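Local coordinates for protein PfVFT1 (Plasmodium falciparum, PDB 5JKQ) that probably binds a still unidentified small solute between the two lobes of a Venus flytrap domain, at residues Trp103-Val106 / Met107-Ile110; Met182-Lys185 / Glu186-Ile189. The protein carries 3 engineered substitutions. One frame throughout, in Å; residues are numbered along the deposited sequence.

Contact 1. Residues Trp103-Val106 / Met107-Ile110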
loop_
_atom_site.group_PDB
_atom_site.type_symbol
_atom_site.label_atom_id
_atom_site.label_comp_id
_atom_site.label_asym_id
_atom_site.label_seq_id
_atom_site.Cartn_x
_atom_site.Cartn_y
_atom_site.Cartn_z
ATOM N N TRP A 103 5.779 8.230 3.145
ATOM C CA TRP A 103 5.781 7.514 1.872
ATOM C C TRP A 103 6.822 8.057 0.893
ATOM O O TRP A 103 7.507 7.274 0.233
ATOM C CB TRP A 103 4.385 7.549 1.246
ATOM C CG TRP A 103 3.461 6.565 1.882
ATOM C CD1 TRP A 103 2.350 6.841 2.620
ATOM C CD2 TRP A 103 3.584 5.137 1.858
ATOM N NE1 TRP A 103 1.766 5.675 3.051
ATOM C CE2 TRP A 103 2.504 4.614 2.596
ATOM C CE3 TRP A 103 4.498 4.251 1.280
ATOM C CZ2 TRP A 103 2.312 3.244 2.772
ATOM C CZ3 TRP A 103 4.305 2.890 1.456
ATOM C CH2 TRP A 103 3.222 2.401 2.195
ATOM N N PRO A 104 6.949 9.390 0.787
ATOM C CA PRO A 104 8.073 9.923 0.009
ATOM C C PRO A 104 9.425 9.471 0.558
ATOM O O PRO A 104 10.304 9.098 -0.222
ATOM C CB PRO A 104 7.905 11.439 0.144
ATOM C CG PRO A 104 6.460 11.631 0.355
ATOM C CD PRO A 104 6.002 10.452 1.170
ATOM N N ASP A 105 9.585 9.502 1.879
ATOM C CA ASP A 105 10.837 9.084 2.506
ATOM C C ASP A 105 11.138 7.614 2.234
ATOM O O ASP A 105 12.301 7.233 2.111
ATOM C CB ASP A 105 10.799 9.321 4.020
ATOM C CG ASP A 105 11.173 10.741 4.408
ATOM O OD1 ASP A 105 11.738 11.475 3.569
ATOM O OD2 ASP A 105 10.911 11.116 5.569
ATOM N N VAL A 106 10.094 6.792 2.153
ATOM C CA VAL A 106 10.255 5.381 1.813
ATOM C C VAL A 106 10.849 5.238 0.415
ATOM O O VAL A 106 11.780 4.459 0.204
ATOM C CB VAL A 106 8.905 4.618 1.884
ATOM C CG1 VAL A 106 9.001 3.233 1.226
ATOM C CG2 VAL A 106 8.446 4.488 3.329
HETATM N N MSE A 107 10.311 5.992 -0.538
HETATM C CA MSE A 107 10.767 5.894 -1.919
HETATM C C MSE A 107 12.195 6.414 -2.050
HETATM O O MSE A 107 12.970 5.913 -2.866
HETATM C CB MSE A 107 9.836 6.665 -2.858
HETATM C CG MSE A 107 10.178 6.497 -4.333
HETATM SE SE MSE A 107 9.996 4.652 -4.952
HETATM C CE MSE A 107 8.098 4.694 -5.389
ATOM N N TYR A 108 12.539 7.413 -1.242
ATOM C CA TYR A 108 13.883 7.984 -1.265
ATOM C C TYR A 108 14.929 6.970 -0.812
ATOM O O TYR A 108 15.944 6.782 -1.480
ATOM C CB TYR A 108 13.960 9.233 -0.378
ATOM C CG TYR A 108 13.131 10.405 -0.860
ATOM C CD1 TYR A 108 12.962 10.655 -2.216
ATOM C CD2 TYR A 108 12.520 11.261 0.044
ATOM C CE1 TYR A 108 12.206 11.725 -2.656
ATOM C CE2 TYR A 108 11.760 12.333 -0.388
ATOM C CZ TYR A 108 11.607 12.559 -1.738
ATOM O OH TYR A 108 10.853 13.626 -2.170
ATOM N N ILE A 109 14.689 6.317 0.321
ATOM C CA ILE A 109 15.677 5.388 0.861
ATOM C C ILE A 109 15.790 4.134 -0.012
ATOM O O ILE A 109 16.848 3.508 -0.063
ATOM C CB ILE A 109 15.353 4.981 2.317
ATOM C CG1 ILE A 109 13.961 4.347 2.411
ATOM C CG2 ILE A 109 15.473 6.197 3.231
ATOM C CD1 ILE A 109 13.649 3.749 3.764
ATOM N N ILE A 110 14.713 3.776 -0.703
ATOM C CA ILE A 110 14.757 2.631 -1.608
ATOM C C ILE A 110 15.728 2.926 -2.744
ATOM O O ILE A 110 16.562 2.089 -3.082
ATOM C CB ILE A 110 13.356 2.284 -2.167
ATOM C CG1 ILE A 110 12.548 1.544 -1.100
ATOM C CG2 ILE A 110 13.455 1.407 -3.429
ATOM C CD1 ILE A 110 11.088 1.317 -1.462
#
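Tyr108 lies back along its helix against Pro104, one turn earlier, and meets the carboxylate of Asp105 on the way. The polar contacts along the axis come first. Four successive i to i+4 backbone hydrogen bonds join Trp103 to Met107, Pro104 to Tyr108, Asp105 to Ile109 and Val106 to Ile110. Pro104 O accepts from Tyr108 N at 3.0 Å. The same oxygen also sits over one face of the Tyr108 ring, displaced toward the rim and 3.1 Å from CD2. The ring is folded back there because CG stands beside the backbone N (chi1 -66°).

The carboxylate comes in at the ring's edge instead. Asp105 OD1 lies in the ring plane, 3.6 Å from Tyr108 CD2, and the two flat groups are turned 57° apart. Both polar ends are engaged further off: Asp105 OD2 bonds His40 NE2, and Tyr108 OH bonds the carbonyl of Pro99.

Apolar contacts continue along the helix. Pro104 CB touches the ring at Tyr108 CE2, 4.0 Å away. Val106 and Ile110 lie side by side and point the same way, with CG1 of Val106 3.9 Å from CD1 of Ile110. Ile109 takes the less common rotamer (chi1 58°), which lays its CG1 over the preceding turn, 3.1 Å from Val106 O and near Asp105 O too.

Helix 14-29 packs on Ile110 and Ile109, while Tyr129 and Ile127 of strand 126-132 meet Met107, a selenomethionine, and Tyr108. Helix 102-118 thus makes the connection of a beta-alpha-beta crossover, between the neighbouring parallel strands 77-83 and 126-132 of one lobe of the flytrap.

Contact 2. Residues Met182-Lys185 / Glu186-Ile189; sequences MILK and EYNI
Ile183 reaches forward past the end of its strand to meet both Tyr187 and Ile189. Its CG1 is anti to the backbone N (chi1 -176°) and the chain runs on extended, which carries CD1 to within 4.0 Å of Ile189 CB; the two side chains cross at about a right angle. Toward Tyr187 the same isoleucine comes in obliquely, with CG1 touching ring atom CD2. Its other branch, CG2, packs against the carbonyl oxygen of Ile189.

Leu184 meets the tyrosine from another quarter. Its CB lies 3.9 Å from Tyr187 CD2, and its CD1 approaches CE2. Glu186 runs alongside Leu184, pointing the same way: CG stands between its own backbone N and carbonyl carbon (chi1 62°), and this turns CG toward Leu184, 3.8 Å from its CB, and the chain runs on extended. That methylene also lies above one face of the Tyr187 ring, near the rim. Farther out, OE2 of Glu186 forms a salt bridge with Lys246, while Tyr198 of helix 192-201 meets the tyrosine ring with the planes steeply inclined.

Backbone bonds hold the bend beneath these groups. Asn188 N donates to Lys185 O at 2.9 Å, from well above the carbonyl plane. Leu184 O receives a weak bond from Tyr187 N at 3.3 Å, and lies at the edge of that residue's ring. Water 1 donates to the same oxygen and accepts from Ile189 N at 2.8 Å, bridging the mouth of the turn. Asn188 has a left-handed backbone conformation, which swings the chain away toward helix 192-201. Two overlapping type I turns, a short 3-10 segment, therefore end strand 175-184: the beta-to-alpha connection at the far end of one lobe.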
loop_
_atom_site.group_PDB
_atom_site.type_symbol
_atom_site.label_atom_id
_atom_site.label_comp_id
_atom_site.label_asym_id
_atom_site.label_seq_id
_atom_site.Cartn_x
_atom_site.Cartn_y
_atom_site.Cartn_z
HETATM N N MSE A 182 -14.019 -2.032 15.940
HETATM C CA MSE A 182 -14.625 -1.544 17.169
HETATM C C MSE A 182 -16.066 -2.031 17.277
HETATM O O MSE A 182 -16.812 -2.052 16.295
HETATM C CB MSE A 182 -14.552 -0.018 17.258
HETATM C CG MSE A 182 -15.195 0.759 16.139
HETATM SE SE MSE A 182 -15.125 2.669 16.574
HETATM C CE MSE A 182 -16.418 2.684 18.027
ATOM N N ILE A 183 -16.437 -2.440 18.486
ATOM C CA ILE A 183 -17.723 -3.073 18.736
ATOM C C ILE A 183 -18.144 -2.839 20.185
ATOM O O ILE A 183 -17.300 -2.644 21.059
ATOM C CB ILE A 183 -17.658 -4.595 18.439
ATOM C CG1 ILE A 183 -19.035 -5.246 18.604
ATOM C CG2 ILE A 183 -16.615 -5.269 19.333
ATOM C CD1 ILE A 183 -19.097 -6.691 18.129
ATOM N N LEU A 184 -19.449 -2.845 20.432
ATOM C CA LEU A 184 -19.968 -2.696 21.785
ATOM C C LEU A 184 -19.590 -3.905 22.636
ATOM O O LEU A 184 -19.727 -5.046 22.198
ATOM C CB LEU A 184 -21.486 -2.521 21.757
ATOM C CG LEU A 184 -21.985 -1.244 21.080
ATOM C CD1 LEU A 184 -23.457 -1.362 20.723
ATOM C CD2 LEU A 184 -21.748 -0.045 21.985
ATOM N N LYS A 185 -19.111 -3.647 23.849
ATOM C CA LYS A 185 -18.704 -4.712 24.762
ATOM C C LYS A 185 -19.846 -5.664 25.088
ATOM O O LYS A 185 -19.619 -6.833 25.394
ATOM C CB LYS A 185 -18.159 -4.123 26.066
ATOM C CG LYS A 185 -16.687 -3.760 26.024
ATOM C CD LYS A 185 -15.986 -4.126 27.325
ATOM C CE LYS A 185 -14.473 -4.031 27.187
ATOM N NZ LYS A 185 -13.782 -4.175 28.494
ATOM N N GLU A 186 -21.069 -5.154 25.022
ATOM C CA GLU A 186 -22.242 -5.905 25.455
ATOM C C GLU A 186 -22.439 -7.202 24.669
ATOM O O GLU A 186 -23.103 -8.121 25.147
ATOM C CB GLU A 186 -23.492 -5.028 25.340
ATOM C CG GLU A 186 -23.806 -4.567 23.931
ATOM C CD GLU A 186 -24.869 -3.487 23.900
ATOM O OE1 GLU A 186 -24.590 -2.362 24.367
ATOM O OE2 GLU A 186 -25.985 -3.764 23.412
ATOM N N TYR A 187 -21.858 -7.281 23.475
ATOM C CA TYR A 187 -22.000 -8.469 22.635
ATOM C C TYR A 187 -21.038 -9.581 23.045
ATOM O O TYR A 187 -21.146 -10.707 22.561
ATOM C CB TYR A 187 -21.782 -8.113 21.162
ATOM C CG TYR A 187 -22.896 -7.278 20.577
ATOM C CD1 TYR A 187 -24.158 -7.819 20.378
ATOM C CD2 TYR A 187 -22.687 -5.955 20.222
ATOM C CE1 TYR A 187 -25.182 -7.062 19.845
ATOM C CE2 TYR A 187 -23.705 -5.191 19.686
ATOM C CZ TYR A 187 -24.951 -5.749 19.501
ATOM O OH TYR A 187 -25.971 -4.994 18.967
ATOM N N ASN A 188 -20.109 -9.262 23.941
ATOM C CA ASN A 188 -19.149 -10.238 24.449
ATOM C C ASN A 188 -18.248 -10.773 23.334
ATOM O O ASN A 188 -17.817 -11.925 23.368
ATOM C CB ASN A 188 -19.883 -11.394 25.140
ATOM C CG ASN A 188 -18.989 -12.178 26.089
ATOM O OD1 ASN A 188 -18.028 -11.645 26.645
ATOM N ND2 ASN A 188 -19.309 -13.453 26.279
ATOM N N ILE A 189 -17.977 -9.920 22.348
ATOM C CA ILE A 189 -17.117 -10.266 21.219
ATOM C C ILE A 189 -15.856 -9.408 21.243
ATOM O O ILE A 189 -15.932 -8.187 21.098
ATOM C CB ILE A 189 -17.850 -10.062 19.876
ATOM C CG1 ILE A 189 -19.095 -10.948 19.815
ATOM C CG2 ILE A 189 -16.931 -10.376 18.697
ATOM C CD1 ILE A 189 -20.032 -10.613 18.672
HETATM O O HOH W 1 -18.337 -7.144 22.239
#

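How the contacts relate
From the N terminus the chain lays down helices 14-29 and 32-39, then strand 77-83, before reaching contact 1 in helix 102-118. Strand 126-132 follows, and strand 175-184 later runs out to contact 2. Each contact closes only a short local turn, one helical and one 3-10, so they stand in series and neither nest nor cross. Their centres are 39 Å apart on opposite sides of the chain's centre, as suits a bi-lobed molecule, with nearest atoms about 22 Å apart. The long broken strand 265-281 visits both: Ile265 and Asn266 pack beside contact 2, and His276 meets Trp103 of contact 1 edge-to-face.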